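Local coordinates for 8-demethyl-8-aminoriboflavin-5'-phosphate synthase (Streptomyces davawensis, PDB 5MLD), which replaces the C-8 methyl group of FMN with an amino group taken from glutamate, making 8-amino-8-demethylriboflavin 5'-phosphate on the way to the antibiotic roseoflavin, at residues T10-S15 / R43-D48; N124-L129 / H198-L203. All coordinates share one frame; numbering follows the deposited sequence.

Contact 1 (T10-S15 / R43-D48). With 8DP (8-demethyl-8-aminoriboflavin-5'-phosphate), chain I.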
loop_
_atom_site.group_PDB
_atom_site.type_symbol
_atom_site.label_atom_id
_atom_site.label_comp_id
_atom_site.label_asym_id
_atom_site.label_seq_id
_atom_site.Cartn_x
_atom_site.Cartn_y
_atom_site.Cartn_z
ATOM N N THR A 10 -0.140 11.660 -16.881
ATOM C CA THR A 10 -1.231 12.037 -15.986
ATOM C C THR A 10 -0.851 13.189 -15.055
ATOM O O THR A 10 -1.453 13.339 -13.983
ATOM C CB THR A 10 -1.709 10.809 -15.202
ATOM O OG1 THR A 10 -0.618 10.235 -14.487
ATOM C CG2 THR A 10 -2.222 9.729 -16.189
ATOM N N THR A 11 0.118 14.014 -15.459
ATOM C CA THR A 11 0.434 15.233 -14.725
ATOM C C THR A 11 -0.798 16.125 -14.581
ATOM O O THR A 11 -1.711 16.110 -15.412
ATOM C CB THR A 11 1.540 16.015 -15.449
ATOM O OG1 THR A 11 1.836 17.206 -14.715
ATOM C CG2 THR A 11 1.095 16.407 -16.861
ATOM N N LEU A 12 -0.802 16.932 -13.524
ATOM C CA LEU A 12 -1.903 17.845 -13.256
ATOM C C LEU A 12 -1.742 19.210 -13.909
ATOM O O LEU A 12 -2.658 20.034 -13.804
ATOM C CB LEU A 12 -2.073 18.029 -11.745
ATOM C CG LEU A 12 -2.476 16.731 -11.054
ATOM C CD1 LEU A 12 -2.577 16.961 -9.552
ATOM C CD2 LEU A 12 -3.790 16.202 -11.612
ATOM N N ARG A 13 -0.627 19.473 -14.578
ATOM C CA ARG A 13 -0.420 20.765 -15.221
ATOM C C ARG A 13 -0.743 20.663 -16.711
ATOM O O ARG A 13 -0.272 19.754 -17.396
ATOM C CB ARG A 13 1.006 21.266 -14.986
ATOM C CG ARG A 13 2.108 20.501 -15.712
ATOM C CD ARG A 13 3.465 20.749 -15.068
ATOM N NE ARG A 13 3.604 19.976 -13.845
ATOM C CZ ARG A 13 3.535 20.463 -12.610
ATOM N NH1 ARG A 13 3.329 21.761 -12.397
ATOM N NH2 ARG A 13 3.665 19.629 -11.580
ATOM N N ARG A 14 -1.554 21.602 -17.193
ATOM C CA ARG A 14 -2.012 21.619 -18.578
ATOM C C ARG A 14 -0.871 21.957 -19.538
ATOM O O ARG A 14 -0.008 22.780 -19.230
ATOM C CB ARG A 14 -3.143 22.652 -18.709
ATOM C CG ARG A 14 -3.676 22.911 -20.128
ATOM C CD ARG A 14 -4.956 23.802 -20.098
ATOM N NE ARG A 14 -6.092 23.131 -19.462
ATOM C CZ ARG A 14 -6.942 22.341 -20.109
ATOM N NH1 ARG A 14 -6.786 22.131 -21.411
ATOM N NH2 ARG A 14 -7.943 21.753 -19.465
ATOM N N SER A 15 -0.870 21.328 -20.718
ATOM C CA SER A 15 0.144 21.654 -21.725
ATOM C C SER A 15 0.058 23.139 -22.084
ATOM O O SER A 15 -1.044 23.698 -22.170
ATOM C CB SER A 15 -0.029 20.818 -23.001
ATOM O OG SER A 15 0.045 19.434 -22.718
ATOM N N ARG A 43 -1.745 13.795 -22.905
ATOM C CA ARG A 43 -1.694 14.388 -21.564
ATOM C C ARG A 43 -3.137 14.562 -21.127
ATOM O O ARG A 43 -3.837 15.448 -21.621
ATOM C CB ARG A 43 -0.943 15.716 -21.520
ATOM C CG ARG A 43 -0.864 16.199 -20.083
ATOM C CD ARG A 43 -0.128 17.553 -19.961
ATOM N NE ARG A 43 1.254 17.492 -20.443
ATOM C CZ ARG A 43 2.160 18.436 -20.208
ATOM N NH1 ARG A 43 1.830 19.486 -19.478
ATOM N NH2 ARG A 43 3.401 18.329 -20.678
ATOM N N VAL A 44 -3.590 13.680 -20.231
ATOM C CA VAL A 44 -5.019 13.503 -20.034
ATOM C C VAL A 44 -5.660 14.749 -19.431
ATOM O O VAL A 44 -6.826 15.040 -19.716
ATOM C CB VAL A 44 -5.289 12.247 -19.176
ATOM C CG1 VAL A 44 -4.679 11.011 -19.834
ATOM C CG2 VAL A 44 -4.714 12.410 -17.794
ATOM N N ILE A 45 -4.913 15.520 -18.632
ATOM C CA ILE A 45 -5.476 16.715 -18.005
ATOM C C ILE A 45 -5.817 17.785 -19.039
ATOM O O ILE A 45 -6.604 18.698 -18.748
ATOM C CB ILE A 45 -4.516 17.269 -16.925
ATOM C CG1 ILE A 45 -5.248 18.203 -15.959
ATOM C CG2 ILE A 45 -3.320 18.005 -17.531
ATOM C CD1 ILE A 45 -6.158 17.499 -15.009
ATOM N N ASP A 46 -5.251 17.707 -20.246
ATOM C CA ASP A 46 -5.615 18.670 -21.282
ATOM C C ASP A 46 -7.027 18.467 -21.781
ATOM O O ASP A 46 -7.559 19.342 -22.472
ATOM C CB ASP A 46 -4.705 18.560 -22.503
ATOM C CG ASP A 46 -3.276 18.970 -22.218
ATOM O OD1 ASP A 46 -3.019 19.632 -21.188
ATOM O OD2 ASP A 46 -2.406 18.613 -23.034
ATOM N N HIS A 47 -7.621 17.327 -21.475
ATOM C CA HIS A 47 -8.880 16.912 -22.062
ATOM C C HIS A 47 -9.999 16.924 -21.035
ATOM O O HIS A 47 -9.781 16.682 -19.845
ATOM C CB HIS A 47 -8.723 15.522 -22.665
ATOM C CG HIS A 47 -7.738 15.494 -23.781
ATOM N ND1 HIS A 47 -8.075 15.838 -25.072
ATOM C CD2 HIS A 47 -6.407 15.238 -23.789
ATOM C CE1 HIS A 47 -6.997 15.768 -25.836
ATOM N NE2 HIS A 47 -5.976 15.398 -25.083
ATOM N N ASP A 48 -11.208 17.194 -21.525
ATOM C CA ASP A 48 -12.380 17.337 -20.674
ATOM C C ASP A 48 -12.948 15.952 -20.397
ATOM O O ASP A 48 -13.675 15.392 -21.216
ATOM C CB ASP A 48 -13.393 18.248 -21.356
ATOM C CG ASP A 48 -14.639 18.457 -20.537
ATOM O OD1 ASP A 48 -14.577 18.348 -19.294
ATOM O OD2 ASP A 48 -15.691 18.727 -21.149
HETATM C C4 8DP I . 5.813 15.028 -7.290
HETATM C C5 8DP I . 6.180 15.544 -5.894
HETATM C C8 8DP I . 2.430 17.369 -5.014
HETATM N N3 8DP I . 3.327 13.726 -3.217
HETATM C C2 8DP I . 6.582 15.800 -9.631
HETATM N N2 8DP I . 2.058 18.628 -5.609
HETATM N N1 8DP I . 5.181 14.923 -4.926
HETATM C C6 8DP I . 3.984 15.516 -4.691
HETATM O O6 8DP I . 5.860 17.349 -8.025
HETATM N N4 8DP I . 6.649 13.123 -4.563
HETATM C C12 8DP I . 3.058 14.919 -3.808
HETATM C C13 8DP I . 5.459 13.733 -4.335
HETATM C C14 8DP I . 4.523 13.132 -3.482
HETATM C C15 8DP I . 4.866 11.905 -2.899
HETATM C C16 8DP I . 6.927 11.968 -3.993
HETATM C C1 8DP I . 5.936 16.558 -10.794
HETATM C C3 8DP I . 5.648 16.032 -8.442
HETATM C C7 8DP I . 3.678 16.770 -5.281
HETATM C C9 8DP I . 1.509 16.740 -4.126
HETATM O O1 8DP I . 5.003 15.646 -14.452
HETATM P P1 8DP I . 4.985 16.530 -13.186
HETATM O O2 8DP I . 5.822 17.830 -13.450
HETATM O O3 8DP I . 3.565 16.885 -12.766
HETATM O O4 8DP I . 5.722 15.724 -11.996
HETATM O O5 8DP I . 6.739 14.475 -9.999
HETATM O O7 8DP I . 5.635 13.821 -7.538
HETATM C C10 8DP I . 0.167 17.372 -3.822
HETATM C C11 8DP I . 1.825 15.537 -3.548
HETATM O O8 8DP I . 3.979 11.243 -2.050
HETATM N N5 8DP I . 6.054 11.353 -3.173
HETATM O O9 8DP I . 8.157 11.303 -4.227
HETATM O O HOH W 1 -2.400 14.804 -17.489
#

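Contact 2 (N124-L129 / H198-L203)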
loop_
_atom_site.group_PDB
_atom_site.type_symbol
_atom_site.label_atom_id
_atom_site.label_comp_id
_atom_site.label_asym_id
_atom_site.label_seq_id
_atom_site.Cartn_x
_atom_site.Cartn_y
_atom_site.Cartn_z
ATOM N N ASN A 124 -5.470 -9.463 -23.478
ATOM C CA ASN A 124 -4.366 -9.607 -24.425
ATOM C C ASN A 124 -3.589 -8.327 -24.652
ATOM O O ASN A 124 -2.762 -8.269 -25.580
ATOM C CB ASN A 124 -4.850 -10.173 -25.759
ATOM C CG ASN A 124 -5.581 -11.453 -25.549
ATOM O OD1 ASN A 124 -4.995 -12.411 -25.063
ATOM N ND2 ASN A 124 -6.880 -11.464 -25.828
ATOM N N LYS A 125 -3.808 -7.309 -23.829
ATOM C CA LYS A 125 -2.989 -6.107 -23.895
ATOM C C LYS A 125 -1.897 -6.161 -22.827
ATOM O O LYS A 125 -1.878 -7.033 -21.952
ATOM C CB LYS A 125 -3.874 -4.865 -23.752
ATOM C CG LYS A 125 -4.898 -4.748 -24.879
ATOM C CD LYS A 125 -5.833 -3.585 -24.615
ATOM C CE LYS A 125 -6.864 -3.473 -25.715
ATOM N NZ LYS A 125 -6.234 -3.250 -27.030
ATOM N N VAL A 126 -0.949 -5.238 -22.928
ATOM C CA VAL A 126 0.228 -5.237 -22.063
ATOM C C VAL A 126 0.338 -3.866 -21.418
ATOM O O VAL A 126 0.078 -2.849 -22.071
ATOM C CB VAL A 126 1.507 -5.574 -22.858
ATOM C CG1 VAL A 126 2.741 -5.401 -21.999
ATOM C CG2 VAL A 126 1.442 -7.000 -23.401
ATOM N N ALA A 127 0.693 -3.840 -20.135
ATOM C CA ALA A 127 0.821 -2.604 -19.375
ATOM C C ALA A 127 2.261 -2.380 -18.939
ATOM O O ALA A 127 2.980 -3.322 -18.586
ATOM C CB ALA A 127 -0.089 -2.606 -18.139
ATOM N N GLY A 128 2.669 -1.108 -18.973
ATOM C CA GLY A 128 3.906 -0.680 -18.364
ATOM C C GLY A 128 3.652 0.599 -17.594
ATOM O O GLY A 128 2.561 1.171 -17.642
ATOM N N LEU A 129 4.679 1.049 -16.892
ATOM C CA LEU A 129 4.498 2.168 -15.986
ATOM C C LEU A 129 5.745 3.037 -16.022
ATOM O O LEU A 129 6.860 2.511 -15.971
ATOM C CB LEU A 129 4.238 1.632 -14.585
ATOM C CG LEU A 129 3.620 2.517 -13.532
ATOM C CD1 LEU A 129 2.263 3.034 -14.011
ATOM C CD2 LEU A 129 3.457 1.642 -12.331
ATOM N N HIS A 198 8.154 -7.065 -26.321
ATOM C CA HIS A 198 8.182 -8.503 -26.573
ATOM C C HIS A 198 6.852 -9.152 -26.211
ATOM O O HIS A 198 6.271 -9.908 -27.000
ATOM C CB HIS A 198 9.319 -9.162 -25.791
ATOM C CG HIS A 198 9.371 -10.645 -25.976
ATOM N ND1 HIS A 198 9.907 -11.231 -27.104
ATOM C CD2 HIS A 198 8.915 -11.660 -25.203
ATOM C CE1 HIS A 198 9.804 -12.545 -27.005
ATOM N NE2 HIS A 198 9.198 -12.833 -25.866
ATOM N N LEU A 199 6.347 -8.866 -25.013
ATOM C CA LEU A 199 5.107 -9.513 -24.601
ATOM C C LEU A 199 3.935 -9.091 -25.477
ATOM O O LEU A 199 3.023 -9.894 -25.725
ATOM C CB LEU A 199 4.843 -9.206 -23.129
ATOM C CG LEU A 199 3.638 -9.852 -22.451
ATOM C CD1 LEU A 199 3.732 -11.370 -22.527
ATOM C CD2 LEU A 199 3.571 -9.426 -21.000
ATOM N N ALA A 200 3.942 -7.849 -25.976
ATOM C CA ALA A 200 2.866 -7.429 -26.864
ATOM C C ALA A 200 2.899 -8.225 -28.164
ATOM O O ALA A 200 1.853 -8.670 -28.649
ATOM C CB ALA A 200 2.958 -5.930 -27.162
ATOM N N ARG A 201 4.093 -8.413 -28.738
ATOM C CA ARG A 201 4.204 -9.215 -29.956
ATOM C C ARG A 201 3.766 -10.651 -29.696
ATOM O O ARG A 201 3.076 -11.256 -30.524
ATOM C CB ARG A 201 5.636 -9.183 -30.499
ATOM C CG ARG A 201 6.049 -7.846 -31.113
ATOM C CD ARG A 201 7.417 -7.913 -31.786
ATOM N NE ARG A 201 8.504 -8.019 -30.814
ATOM C CZ ARG A 201 9.235 -6.989 -30.389
ATOM N NH1 ARG A 201 9.014 -5.768 -30.859
ATOM N NH2 ARG A 201 10.202 -7.183 -29.502
ATOM N N MET A 202 4.149 -11.205 -28.542
ATOM C CA MET A 202 3.698 -12.542 -28.159
ATOM C C MET A 202 2.179 -12.634 -28.127
ATOM O O MET A 202 1.586 -13.547 -28.716
ATOM C CB MET A 202 4.252 -12.920 -26.785
ATOM C CG MET A 202 5.741 -13.160 -26.701
ATOM S SD MET A 202 6.156 -13.474 -24.964
ATOM C CE MET A 202 5.355 -15.055 -24.692
ATOM N N LEU A 203 1.526 -11.714 -27.411
ATOM C CA LEU A 203 0.082 -11.816 -27.246
ATOM C C LEU A 203 -0.666 -11.524 -28.537
ATOM O O LEU A 203 -1.806 -11.975 -28.694
ATOM C CB LEU A 203 -0.378 -10.875 -26.130
ATOM C CG LEU A 203 -0.022 -11.339 -24.722
ATOM C CD1 LEU A 203 -0.345 -10.237 -23.727
ATOM C CD2 LEU A 203 -0.789 -12.604 -24.369
#

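Contact 1 (T10-S15 / R43-D48)
Arg43 has CG anti to the backbone N (chi1 -176°) and a bend at chi3 that turns NE; its guanidinium lies against the 10-15 loop. Ser15 sets OG beside its own backbone N (chi1 -58°), which puts its N-H and OG side by side before the Asp46 carboxylate; each oxygen takes one. Ser15 N meets Asp46 OD1 at 2.8 Å in an almost straight bond (169°), and Ser15 OG donates to the syn lone pair of Asp46 OD2 at 2.6 Å.

Arg43 works further back in the loop. Its NH1 reaches Arg13 O at 3.0 Å, from above the carbonyl plane, and also bonds to Ser17 O. Ser15 OG lies over one guanidinium face, toward the rim, and Thr11 CG2 covers the opposite face, 3.5 Å from Arg43 CD. Ile45 pushes CG2 against the carbonyl oxygens of Thr11 and Arg13. Arg14 lays its guanidinium over Ile45 O, bonds through NH1 to Asp46 O at 3.1 Å, and forms a salt bridge through NH2 with Glu52 of the second subunit.

On the ligand side, Thr11 OG1 donates to phosphate oxygen O3 of 8DP at 2.6 Å. The same oxygen lies at the in-plane edge of the Arg13 guanidinium, where NH2 binds it at 3.0 Å and NE adds a longer bond. Arg13, important for positioning the donor glutamate, also makes a salt bridge through NH1 to Asp58 of the second subunit. The 43-48 turn is thus a second shell to this phosphate-binding loop: Asp46 fixes its far end, Arg43 the Arg13 carbonyl, and Arg43's positive charge probably favours the phosphate.

Contact 2 (N124-L129 / H198-L203)
Leu203 reaches the chain at Asn124 in two steps. Its CB sits 3.6 Å from Asn124 O. CG lies beside the backbone N (chi1 -73°), and CD1 continues the chain anti to CA (chi2 172°), which brings this methyl 3.6 Å from the same Asn124 O. On its other contact CD1 meets Val126 CG2 at 3.7 Å, the two side chains crossing at a slant. The second methyl, CD2, comes no closer than 4.3 Å to Asn124 OD1, an oxygen already bonded to Tyr208 N of the same chain.

Val126 answers from the strand. Its CB points toward the helix and CG2 does all the touching, set beside the backbone N and anti to the carbonyl carbon. Besides Leu203 CD1, this one methyl meets Leu199 CG at 3.7 Å, Ala200 N at 3.7 Å and Ala200 CB at 4.2 Å, and so sits among three residues spanning one turn of the helix. No hydrogen bond crosses between 124-129 and 198-203.

This is the alpha/beta/alpha layering of the flavodoxin-like fold. Helix 183-205 runs over one face of the sheet, and its 198-203 part lies almost antiparallel (169°) to strand segment 125-129, with axes 7.9 Å apart at closest approach. On the other side of the strand, Ala127 and Leu129 pack against helix 138-152.

The helix is shared with the tetramer as well, since Leu199 also packs on Tyr208 of the third subunit and Leu203 on Met202 of that subunit.

In the fold
The two contacts follow one another along the chain: contact 1 is complete before the chain reaches contact 2. Their centres are 25 Å apart, and their nearest atoms stay about 8 Å apart. They are tied through one sheet. The loops of contact 1 leave the parallel neighbours 4-9 and 38-43, and strand 84-92 lies between 4-9 and the 125-132 strand of contact 2. Contact 1 thus sits at the C-terminal ends of the strands, where a flavodoxin-like fold receives the flavin phosphate, while contact 2 lies away from the annotated sites, where helix 183-205 covers the sheet. Both border neighbouring subunits: the second subunit at contact 1, the third chiefly at contact 2.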